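PDB 4ER8: REP-associated tyrosine transposase from Escherichia coli, which binds hairpins formed by repetitive extragenic palindromes and cleaves and recombines the mosaic DNA elements that contain them, acting as a single-strand endonuclease and transposase. Local coordinates for residues A[49-54]-A[107-112]; A[59-64]-A[121-126]; A[115-120]-A[138-143]. All blocks are in the same frame, centred on the assembly; numbering follows the deposited sequence.

Contact 1: residues A[49-54]-A[107-112]; sequences EINAWV and KDYRHH
Y109 on the helical segment 107-112 reaches N51 on the strand 49-54, and this one pair makes the whole contact. Along the helix, the bond from H111 N to K107 O keeps the turn regular. D108 follows with a carbonyl that does double duty: its O receives H112 N and also the ring nitrogen H112 ND1 (2.8 Å), the two donors arriving from opposite faces of the carbonyl plane. Its carboxylate is engaged elsewhere, OD2 hydrogen-bonded to H101 NE2.

Next comes Y109. With CG anti to the backbone N (chi1 174°), the ring swings out from the helix and carries the phenol across to the strand. Its OH donates to N51 OD1 at 3.0 Å, approaching well to the side of the C=O direction (C=O...O angle 106°) and tilted from the amide plane. The two side chains cross nearly at right angles, with amide and ring planes 84° apart, and N51 CB lies at the ring edge, 3.4 Å from Y109 OH. The amide is held from its other end too, because N51 ND2 bonds to T65 OG1, which helps fix which way round it is turned. A phenylalanine here would probably leave N51 OD1 without this donor and the amide held mainly through T65. H112 closes the run, D108 O lying in the plane of its ring, which is set among F15, H101 and F157.

N51 and A52 both face I63, a classic beta bulge in the edge strand of the antiparallel sheet. Helix 106-122 runs past this strand, continuing the contact where A52 touches Y117 and V54 touches I116 and P120, while helix 32-45 covers I50 and W53.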
loop_
_atom_site.group_PDB
_atom_site.type_symbol
_atom_site.label_atom_id
_atom_site.label_comp_id
_atom_site.label_asym_id
_atom_site.label_seq_id
_atom_site.Cartn_x
_atom_site.Cartn_y
_atom_site.Cartn_z
ATOM N N GLU A 49 -11.107 -5.961 1.710
ATOM C CA GLU A 49 -10.113 -6.835 2.312
ATOM C C GLU A 49 -8.685 -6.350 1.995
ATOM O O GLU A 49 -8.319 -6.176 0.820
ATOM C CB GLU A 49 -10.324 -8.282 1.850
ATOM C CG GLU A 49 -10.128 -9.325 2.969
ATOM C CD GLU A 49 -9.507 -10.630 2.452
ATOM O OE1 GLU A 49 -8.743 -11.277 3.226
ATOM O OE2 GLU A 49 -9.761 -10.999 1.273
ATOM N N ILE A 50 -7.912 -6.095 3.049
ATOM C CA ILE A 50 -6.501 -5.816 2.923
ATOM C C ILE A 50 -5.743 -7.133 2.731
ATOM O O ILE A 50 -5.431 -7.822 3.707
ATOM C CB ILE A 50 -5.932 -5.121 4.157
ATOM C CG1 ILE A 50 -6.660 -3.799 4.425
ATOM C CG2 ILE A 50 -4.436 -4.878 3.973
ATOM C CD1 ILE A 50 -6.074 -2.927 5.596
ATOM N N ASN A 51 -5.441 -7.467 1.473
ATOM C CA ASN A 51 -4.615 -8.618 1.157
ATOM C C ASN A 51 -3.202 -8.398 1.701
ATOM O O ASN A 51 -2.646 -9.289 2.370
ATOM C CB ASN A 51 -4.587 -8.861 -0.338
ATOM C CG ASN A 51 -5.887 -9.408 -0.860
ATOM O OD1 ASN A 51 -6.144 -10.589 -0.751
ATOM N ND2 ASN A 51 -6.709 -8.553 -1.450
ATOM N N ALA A 52 -2.639 -7.216 1.441
ATOM C CA ALA A 52 -1.373 -6.849 2.033
ATOM C C ALA A 52 -1.112 -5.343 2.030
ATOM O O ALA A 52 -1.696 -4.610 1.243
ATOM C CB ALA A 52 -0.238 -7.583 1.360
ATOM N N TRP A 53 -0.212 -4.892 2.902
ATOM C CA TRP A 53 0.098 -3.488 2.942
ATOM C C TRP A 53 1.473 -3.272 3.589
ATOM O O TRP A 53 1.764 -3.925 4.577
ATOM C CB TRP A 53 -1.008 -2.810 3.745
ATOM C CG TRP A 53 -1.238 -1.358 3.526
ATOM C CD1 TRP A 53 -0.297 -0.361 3.463
ATOM C CD2 TRP A 53 -2.517 -0.713 3.426
ATOM N NE1 TRP A 53 -0.926 0.859 3.286
ATOM C CE2 TRP A 53 -2.285 0.663 3.284
ATOM C CE3 TRP A 53 -3.844 -1.178 3.442
ATOM C CZ2 TRP A 53 -3.334 1.583 3.149
ATOM C CZ3 TRP A 53 -4.877 -0.273 3.300
ATOM C CH2 TRP A 53 -4.626 1.088 3.146
ATOM N N VAL A 54 2.327 -2.421 3.004
ATOM C CA VAL A 54 3.438 -1.815 3.744
ATOM C C VAL A 54 3.255 -0.312 3.845
ATOM O O VAL A 54 2.740 0.343 2.930
ATOM C CB VAL A 54 4.791 -1.879 3.048
ATOM C CG1 VAL A 54 5.591 -3.014 3.513
ATOM C CG2 VAL A 54 4.647 -1.792 1.539
ATOM N N LYS A 107 -0.129 -16.083 -9.673
ATOM C CA LYS A 107 1.290 -15.758 -9.739
ATOM C C LYS A 107 1.492 -14.283 -9.513
ATOM O O LYS A 107 2.204 -13.909 -8.587
ATOM C CB LYS A 107 1.935 -16.194 -11.063
ATOM C CG LYS A 107 2.210 -17.716 -11.123
ATOM C CD LYS A 107 3.186 -18.125 -12.241
ATOM C CE LYS A 107 2.573 -19.263 -13.100
ATOM N NZ LYS A 107 3.517 -20.416 -13.344
ATOM N N ASP A 108 0.847 -13.457 -10.340
ATOM C CA ASP A 108 0.989 -12.023 -10.245
ATOM C C ASP A 108 0.705 -11.528 -8.843
ATOM O O ASP A 108 1.396 -10.618 -8.348
ATOM C CB ASP A 108 0.129 -11.295 -11.257
ATOM C CG ASP A 108 0.717 -9.955 -11.633
ATOM O OD1 ASP A 108 1.970 -9.830 -11.618
ATOM O OD2 ASP A 108 -0.050 -9.014 -11.957
ATOM N N TYR A 109 -0.266 -12.161 -8.188
ATOM C CA TYR A 109 -0.667 -11.797 -6.836
ATOM C C TYR A 109 0.473 -11.973 -5.875
ATOM O O TYR A 109 0.855 -11.039 -5.154
ATOM C CB TYR A 109 -1.838 -12.639 -6.390
ATOM C CG TYR A 109 -2.260 -12.454 -4.951
ATOM C CD1 TYR A 109 -2.971 -11.331 -4.542
ATOM C CD2 TYR A 109 -2.004 -13.441 -4.001
ATOM C CE1 TYR A 109 -3.375 -11.176 -3.209
ATOM C CE2 TYR A 109 -2.401 -13.303 -2.686
ATOM C CZ TYR A 109 -3.097 -12.172 -2.305
ATOM O OH TYR A 109 -3.499 -12.047 -1.003
ATOM N N ARG A 110 1.015 -13.185 -5.852
ATOM C CA ARG A 110 2.206 -13.463 -5.055
ATOM C C ARG A 110 3.405 -12.567 -5.389
ATOM O O ARG A 110 4.082 -12.132 -4.454
ATOM C CB ARG A 110 2.606 -14.916 -5.163
ATOM C CG ARG A 110 1.681 -15.828 -4.412
ATOM C CD ARG A 110 1.674 -17.168 -5.107
ATOM N NE ARG A 110 0.771 -18.154 -4.506
ATOM C CZ ARG A 110 0.922 -19.469 -4.662
ATOM N NH1 ARG A 110 1.934 -19.928 -5.390
ATOM N NH2 ARG A 110 0.082 -20.309 -4.087
ATOM N N HIS A 111 3.685 -12.279 -6.664
ATOM C CA HIS A 111 4.828 -11.399 -6.955
ATOM C C HIS A 111 4.575 -10.069 -6.283
ATOM O O HIS A 111 5.486 -9.434 -5.743
ATOM C CB HIS A 111 5.122 -11.192 -8.460
ATOM C CG HIS A 111 5.712 -12.398 -9.139
ATOM N ND1 HIS A 111 5.640 -12.603 -10.508
ATOM C CD2 HIS A 111 6.372 -13.480 -8.637
ATOM C CE1 HIS A 111 6.245 -13.740 -10.819
ATOM N NE2 HIS A 111 6.677 -14.301 -9.700
ATOM N N HIS A 112 3.320 -9.641 -6.310
ATOM C CA HIS A 112 3.024 -8.359 -5.730
ATOM C C HIS A 112 2.961 -8.435 -4.213
ATOM O O HIS A 112 3.331 -7.461 -3.575
ATOM C CB HIS A 112 1.775 -7.725 -6.323
ATOM C CG HIS A 112 1.990 -7.139 -7.673
ATOM N ND1 HIS A 112 1.925 -7.887 -8.832
ATOM C CD2 HIS A 112 2.206 -5.862 -8.063
ATOM C CE1 HIS A 112 2.147 -7.099 -9.873
ATOM N NE2 HIS A 112 2.316 -5.871 -9.433
#

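Contact 2: residues A[59-64]-A[121-126]; sequences HMHCIW and VKHGWV. With NI (nickel (II) ion), chain C.
H59 and H61 on the strand meet H123, near the end of helix 106-122, around a nickel ion that all three bind through NE2, at 2.1 Å for H59 NE2 and 2.0 Å for H123 NE2. This is the tight part of the contact. CG of H59 sits between its backbone N and carbonyl carbon (chi1 78°), from where the ring reaches round to the metal. H59 and H123 form an offset edge-to-face pair, the edge of H59 turned to the face of H123 with the planes 84° apart, while H61 has its NE2 near the plane of the H123 ring. H59 NE2 and H123 NE2 stand 3.0 Å apart because they share the metal, with no hydrogen bond between them. H61 is fixed from behind by T17, which bonds its ND1. N119 and E161 complete the site, and the His-Met-His strand sequence is the HUH motif of these nucleases.

Beyond the metal the contact is loose. G124, with positive phi, ends the helix in a Schellman motif, and W125 lies exposed, leaning on L56 and P57.

Strand 59-65 runs between 49-55 and 13-19 in the sheet, with helix 73-87 packed on M60, C62 and W64, and helix 106-122 approaching on the metal side.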
loop_
_atom_site.group_PDB
_atom_site.type_symbol
_atom_site.label_atom_id
_atom_site.label_comp_id
_atom_site.label_asym_id
_atom_site.label_seq_id
_atom_site.Cartn_x
_atom_site.Cartn_y
_atom_site.Cartn_z
ATOM N N HIS A 59 5.883 6.671 1.672
ATOM C CA HIS A 59 4.990 6.116 0.647
ATOM C C HIS A 59 4.537 4.756 1.108
ATOM O O HIS A 59 5.056 4.226 2.098
ATOM C CB HIS A 59 5.694 6.011 -0.722
ATOM C CG HIS A 59 6.627 4.843 -0.877
ATOM N ND1 HIS A 59 7.830 4.743 -0.206
ATOM C CD2 HIS A 59 6.567 3.761 -1.696
ATOM C CE1 HIS A 59 8.459 3.640 -0.595
ATOM N NE2 HIS A 59 7.703 3.017 -1.485
ATOM N N MET A 60 3.576 4.178 0.409
ATOM C CA MET A 60 3.092 2.892 0.798
ATOM C C MET A 60 2.667 2.162 -0.446
ATOM O O MET A 60 2.377 2.799 -1.467
ATOM C CB MET A 60 1.952 3.024 1.814
ATOM C CG MET A 60 0.655 3.665 1.364
ATOM S SD MET A 60 -0.328 4.325 2.807
ATOM C CE MET A 60 -1.637 5.122 1.961
ATOM N N HIS A 61 2.659 0.834 -0.369
ATOM C CA HIS A 61 2.154 -0.025 -1.411
ATOM C C HIS A 61 1.168 -0.957 -0.779
ATOM O O HIS A 61 1.380 -1.384 0.360
ATOM C CB HIS A 61 3.268 -0.889 -1.939
ATOM C CG HIS A 61 4.437 -0.130 -2.453
ATOM N ND1 HIS A 61 4.454 0.455 -3.703
ATOM C CD2 HIS A 61 5.649 0.116 -1.907
ATOM C CE1 HIS A 61 5.616 1.057 -3.894
ATOM N NE2 HIS A 61 6.366 0.854 -2.826
ATOM N N CYS A 62 0.113 -1.329 -1.488
ATOM C CA CYS A 62 -0.793 -2.312 -0.887
ATOM C C CYS A 62 -1.658 -3.089 -1.893
ATOM O O CYS A 62 -1.721 -2.745 -3.067
ATOM C CB CYS A 62 -1.644 -1.625 0.158
ATOM S SG CYS A 62 -2.775 -0.498 -0.599
ATOM N N ILE A 63 -2.301 -4.153 -1.426
ATOM C CA ILE A 63 -3.260 -4.935 -2.239
ATOM C C ILE A 63 -4.650 -5.056 -1.597
ATOM O O ILE A 63 -4.752 -5.458 -0.428
ATOM C CB ILE A 63 -2.748 -6.333 -2.501
ATOM C CG1 ILE A 63 -1.400 -6.281 -3.227
ATOM C CG2 ILE A 63 -3.741 -7.068 -3.344
ATOM C CD1 ILE A 63 -0.598 -7.614 -3.203
ATOM N N TRP A 64 -5.693 -4.705 -2.349
ATOM C CA TRP A 64 -7.087 -4.796 -1.848
ATOM C C TRP A 64 -7.938 -5.707 -2.693
ATOM O O TRP A 64 -7.690 -5.899 -3.885
ATOM C CB TRP A 64 -7.849 -3.464 -1.899
ATOM C CG TRP A 64 -7.279 -2.326 -1.172
ATOM C CD1 TRP A 64 -6.309 -2.361 -0.233
ATOM C CD2 TRP A 64 -7.698 -0.959 -1.280
ATOM N NE1 TRP A 64 -6.046 -1.083 0.212
ATOM C CE2 TRP A 64 -6.904 -0.210 -0.402
ATOM C CE3 TRP A 64 -8.661 -0.300 -2.046
ATOM C CZ2 TRP A 64 -7.026 1.192 -0.275
ATOM C CZ3 TRP A 64 -8.786 1.104 -1.924
ATOM C CH2 TRP A 64 -7.969 1.825 -1.048
ATOM N N VAL A 121 13.225 -3.421 2.249
ATOM C CA VAL A 121 14.609 -3.844 2.035
ATOM C C VAL A 121 15.086 -3.215 0.758
ATOM O O VAL A 121 16.133 -2.605 0.742
ATOM C CB VAL A 121 14.758 -5.392 2.016
ATOM C CG1 VAL A 121 16.084 -5.856 1.402
ATOM C CG2 VAL A 121 14.612 -5.931 3.390
ATOM N N LYS A 122 14.322 -3.340 -0.313
ATOM C CA LYS A 122 14.646 -2.602 -1.551
ATOM C C LYS A 122 14.932 -1.117 -1.283
ATOM O O LYS A 122 15.769 -0.534 -1.922
ATOM C CB LYS A 122 13.507 -2.744 -2.582
ATOM C CG LYS A 122 13.658 -1.916 -3.856
ATOM C CD LYS A 122 12.347 -1.856 -4.669
ATOM C CE LYS A 122 12.566 -1.252 -6.061
ATOM N NZ LYS A 122 13.448 -2.050 -6.991
ATOM N N HIS A 123 14.252 -0.511 -0.323
ATOM C CA HIS A 123 14.394 0.914 -0.156
ATOM C C HIS A 123 15.559 1.284 0.779
ATOM O O HIS A 123 15.881 2.480 0.956
ATOM C CB HIS A 123 13.083 1.532 0.310
ATOM C CG HIS A 123 12.042 1.641 -0.765
ATOM N ND1 HIS A 123 12.220 2.399 -1.907
ATOM C CD2 HIS A 123 10.785 1.133 -0.845
ATOM C CE1 HIS A 123 11.123 2.341 -2.649
ATOM N NE2 HIS A 123 10.239 1.575 -2.028
ATOM N N GLY A 124 16.180 0.257 1.364
ATOM C CA GLY A 124 17.391 0.428 2.165
ATOM C C GLY A 124 17.132 0.663 3.637
ATOM O O GLY A 124 18.061 0.917 4.398
ATOM N N TRP A 125 15.874 0.593 4.051
ATOM C CA TRP A 125 15.550 0.766 5.459
ATOM C C TRP A 125 16.079 -0.364 6.330
ATOM O O TRP A 125 16.576 -0.107 7.417
ATOM C CB TRP A 125 14.040 0.948 5.673
ATOM C CG TRP A 125 13.509 2.159 4.955
ATOM C CD1 TRP A 125 12.724 2.173 3.833
ATOM C CD2 TRP A 125 13.767 3.540 5.277
ATOM N NE1 TRP A 125 12.451 3.461 3.466
ATOM C CE2 TRP A 125 13.076 4.323 4.326
ATOM C CE3 TRP A 125 14.505 4.191 6.286
ATOM C CZ2 TRP A 125 13.113 5.738 4.332
ATOM C CZ3 TRP A 125 14.531 5.616 6.303
ATOM C CH2 TRP A 125 13.836 6.361 5.327
ATOM N N VAL A 126 15.961 -1.609 5.867
ATOM C CA VAL A 126 16.324 -2.778 6.686
ATOM C C VAL A 126 17.041 -3.852 5.867
ATOM O O VAL A 126 16.969 -3.850 4.658
ATOM C CB VAL A 126 15.097 -3.390 7.419
ATOM C CG1 VAL A 126 14.460 -2.376 8.385
ATOM C CG2 VAL A 126 14.065 -3.916 6.427
HETATM NI NI NI C . 8.290 1.293 -2.507
#

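Contact 3: residues A[115-120]-A[138-143]; sequences YIYINP and HRDVAR. With NI (nickel (II) ion), chain C.
Y117 lays the edge of its ring against the carboxylate of D140, bringing its phenol oxygen onto one carboxylate oxygen. OH donates to D140 OD2; the modelled separation of 2.4 Å is very short, and at this resolution its exact value is doubtful. OD2 lies near the ring plane, at its edge, while the carboxylate plane is turned 83° from the ring, and the two flat groups do not stack. CG of Y117 sits beside the backbone N and anti to the carbonyl carbon (chi1 -59°), which sends the ring off helix 106-122 toward the second helix. The same OH is also hydrogen-bonded to T136 OG1, giving this buried hydroxyl two partners.

The other carboxylate oxygen, D140 OD1, faces R139, the preceding residue. R139 NH2 pairs with OD1 at 2.6 Å in a salt bridge whose hydrogen bond is bent (129°) and weak, and R139 NE adds a second weak one to the same oxygen at 3.0 Å. The guanidinium has further work: NH1 bonds to I50 O and NH2 to N51 O, so it links D140 to the strand 49-54. Its positive charge is likely to favour an ionised D140, and thereby a strong acceptor for the phenol.

Elsewhere on the first helix, N119 points its amide at the nickel, with OD1 2.2 Å from the ion. P120 brings no N-H to the turn before it, and the helix is kinked there.

Helix 137-142 lies against one side of helix 106-122, with F137 meeting the Y117 ring edge-to-face. Strand 49-55 borders the same helix through A52 and V54, and strand 59-65 reaches I116 through H61 and I63.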
loop_
_atom_site.group_PDB
_atom_site.type_symbol
_atom_site.label_atom_id
_atom_site.label_comp_id
_atom_site.label_asym_id
_atom_site.label_seq_id
_atom_site.Cartn_x
_atom_site.Cartn_y
_atom_site.Cartn_z
ATOM N N TYR A 115 6.585 -8.424 -3.290
ATOM C CA TYR A 115 7.100 -7.116 -3.583
ATOM C C TYR A 115 6.769 -6.195 -2.424
ATOM O O TYR A 115 7.577 -5.334 -2.036
ATOM C CB TYR A 115 6.448 -6.548 -4.821
ATOM C CG TYR A 115 7.111 -5.253 -5.215
ATOM C CD1 TYR A 115 8.123 -5.223 -6.185
ATOM C CD2 TYR A 115 6.750 -4.051 -4.612
ATOM C CE1 TYR A 115 8.717 -4.024 -6.569
ATOM C CE2 TYR A 115 7.346 -2.830 -5.001
ATOM C CZ TYR A 115 8.328 -2.835 -5.972
ATOM O OH TYR A 115 8.951 -1.647 -6.306
ATOM N N ILE A 116 5.565 -6.360 -1.877
ATOM C CA ILE A 116 5.205 -5.502 -0.810
ATOM C C ILE A 116 6.121 -5.728 0.390
ATOM O O ILE A 116 6.756 -4.772 0.845
ATOM C CB ILE A 116 3.733 -5.603 -0.461
ATOM C CG1 ILE A 116 2.935 -4.781 -1.491
ATOM C CG2 ILE A 116 3.529 -5.103 0.974
ATOM C CD1 ILE A 116 1.554 -5.248 -1.755
ATOM N N TYR A 117 6.227 -6.980 0.846
ATOM C CA TYR A 117 6.989 -7.292 2.047
ATOM C C TYR A 117 8.499 -7.101 1.876
ATOM O O TYR A 117 9.188 -6.811 2.849
ATOM C CB TYR A 117 6.644 -8.691 2.625
ATOM C CG TYR A 117 5.167 -8.832 2.993
ATOM C CD1 TYR A 117 4.449 -10.011 2.719
ATOM C CD2 TYR A 117 4.472 -7.768 3.581
ATOM C CE1 TYR A 117 3.078 -10.109 3.035
ATOM C CE2 TYR A 117 3.127 -7.869 3.903
ATOM C CZ TYR A 117 2.432 -9.026 3.618
ATOM O OH TYR A 117 1.085 -9.086 3.947
ATOM N N ILE A 118 9.009 -7.257 0.658
ATOM C CA ILE A 118 10.417 -6.990 0.374
ATOM C C ILE A 118 10.750 -5.509 0.320
ATOM O O ILE A 118 11.904 -5.106 0.410
ATOM C CB ILE A 118 10.829 -7.610 -0.951
ATOM C CG1 ILE A 118 11.131 -9.085 -0.745
ATOM C CG2 ILE A 118 12.063 -6.959 -1.517
ATOM C CD1 ILE A 118 10.956 -9.899 -2.042
ATOM N N ASN A 119 9.735 -4.692 0.151
ATOM C CA ASN A 119 9.991 -3.315 -0.180
ATOM C C ASN A 119 10.914 -2.593 0.833
ATOM O O ASN A 119 11.878 -1.916 0.445
ATOM C CB ASN A 119 8.682 -2.581 -0.344
ATOM C CG ASN A 119 8.754 -1.569 -1.391
ATOM O OD1 ASN A 119 8.259 -0.454 -1.230
ATOM N ND2 ASN A 119 9.385 -1.929 -2.503
ATOM N N PRO A 120 10.633 -2.758 2.139
ATOM C CA PRO A 120 11.465 -2.014 3.111
ATOM C C PRO A 120 12.938 -2.274 2.865
ATOM O O PRO A 120 13.799 -1.426 3.190
ATOM C CB PRO A 120 11.028 -2.578 4.442
ATOM C CG PRO A 120 9.536 -2.904 4.207
ATOM C CD PRO A 120 9.458 -3.400 2.763
ATOM N N HIS A 138 4.031 -9.444 9.569
ATOM C CA HIS A 138 3.713 -10.068 10.878
ATOM C C HIS A 138 2.260 -10.550 11.031
ATOM O O HIS A 138 2.044 -11.650 11.485
ATOM C CB HIS A 138 4.150 -9.122 11.987
ATOM C CG HIS A 138 5.538 -8.603 11.770
ATOM N ND1 HIS A 138 6.661 -9.245 12.261
ATOM C CD2 HIS A 138 5.993 -7.545 11.050
ATOM C CE1 HIS A 138 7.745 -8.585 11.885
ATOM N NE2 HIS A 138 7.368 -7.548 11.153
ATOM N N ARG A 139 1.263 -9.772 10.619
ATOM C CA ARG A 139 -0.063 -10.348 10.589
ATOM C C ARG A 139 -0.021 -11.681 9.827
ATOM O O ARG A 139 -0.628 -12.661 10.274
ATOM C CB ARG A 139 -1.101 -9.417 9.967
ATOM C CG ARG A 139 -2.501 -10.007 9.943
ATOM C CD ARG A 139 -3.396 -9.412 8.847
ATOM N NE ARG A 139 -3.097 -10.022 7.547
ATOM C CZ ARG A 139 -3.256 -9.448 6.361
ATOM N NH1 ARG A 139 -3.705 -8.200 6.266
ATOM N NH2 ARG A 139 -2.939 -10.128 5.271
ATOM N N ASP A 140 0.708 -11.725 8.709
ATOM C CA ASP A 140 0.682 -12.873 7.808
ATOM C C ASP A 140 1.501 -14.037 8.304
ATOM O O ASP A 140 1.103 -15.187 8.101
ATOM C CB ASP A 140 1.155 -12.484 6.420
ATOM C CG ASP A 140 0.085 -11.764 5.620
ATOM O OD1 ASP A 140 -1.061 -11.642 6.105
ATOM O OD2 ASP A 140 0.384 -11.329 4.492
ATOM N N VAL A 141 2.638 -13.747 8.943
ATOM C CA VAL A 141 3.436 -14.748 9.660
ATOM C C VAL A 141 2.631 -15.389 10.788
ATOM O O VAL A 141 2.856 -16.545 11.129
ATOM C CB VAL A 141 4.645 -14.094 10.356
ATOM C CG1 VAL A 141 5.457 -15.122 11.214
ATOM C CG2 VAL A 141 5.536 -13.359 9.338
ATOM N N ALA A 142 1.717 -14.615 11.377
ATOM C CA ALA A 142 0.895 -15.057 12.489
ATOM C C ALA A 142 -0.271 -15.947 12.046
ATOM O O ALA A 142 -0.813 -16.693 12.860
ATOM C CB ALA A 142 0.430 -13.867 13.373
ATOM N N ARG A 143 -0.660 -15.907 10.777
ATOM C CA ARG A 143 -1.216 -17.156 10.235
ATOM C C ARG A 143 -0.063 -17.916 9.609
ATOM O O ARG A 143 1.079 -17.534 9.773
ATOM C CB ARG A 143 -2.392 -16.988 9.283
ATOM C CG ARG A 143 -3.098 -18.366 9.051
ATOM C CD ARG A 143 -4.629 -18.245 8.894
ATOM N NE ARG A 143 -5.327 -19.304 9.639
ATOM C CZ ARG A 143 -5.775 -20.452 9.122
ATOM N NH1 ARG A 143 -5.617 -20.730 7.825
ATOM N NH2 ARG A 143 -6.390 -21.330 9.912
HETATM NI NI NI C . 8.290 1.293 -2.507
#

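Overall arrangement
From the N terminus, the neighbouring strands 49-55 and 59-65 open contacts 1 and 2 in turn. The chain then passes through helix 73-87 and strand 99-102 before the start of helix 106-122 closes contact 1. The same helix next opens contact 3 at 115-120, and its end closes contact 2 at 121-126; helix 137-142 closes contact 3 after a loop of some fourteen residues. Contact 2 therefore crosses both others, while contacts 1 and 3 follow in series. Helix 106-122 serves all three, tying two strands of the sheet to the last helix, 137-142; contact 2 supplies three histidines and contact 3 one asparagine to the same nickel ion.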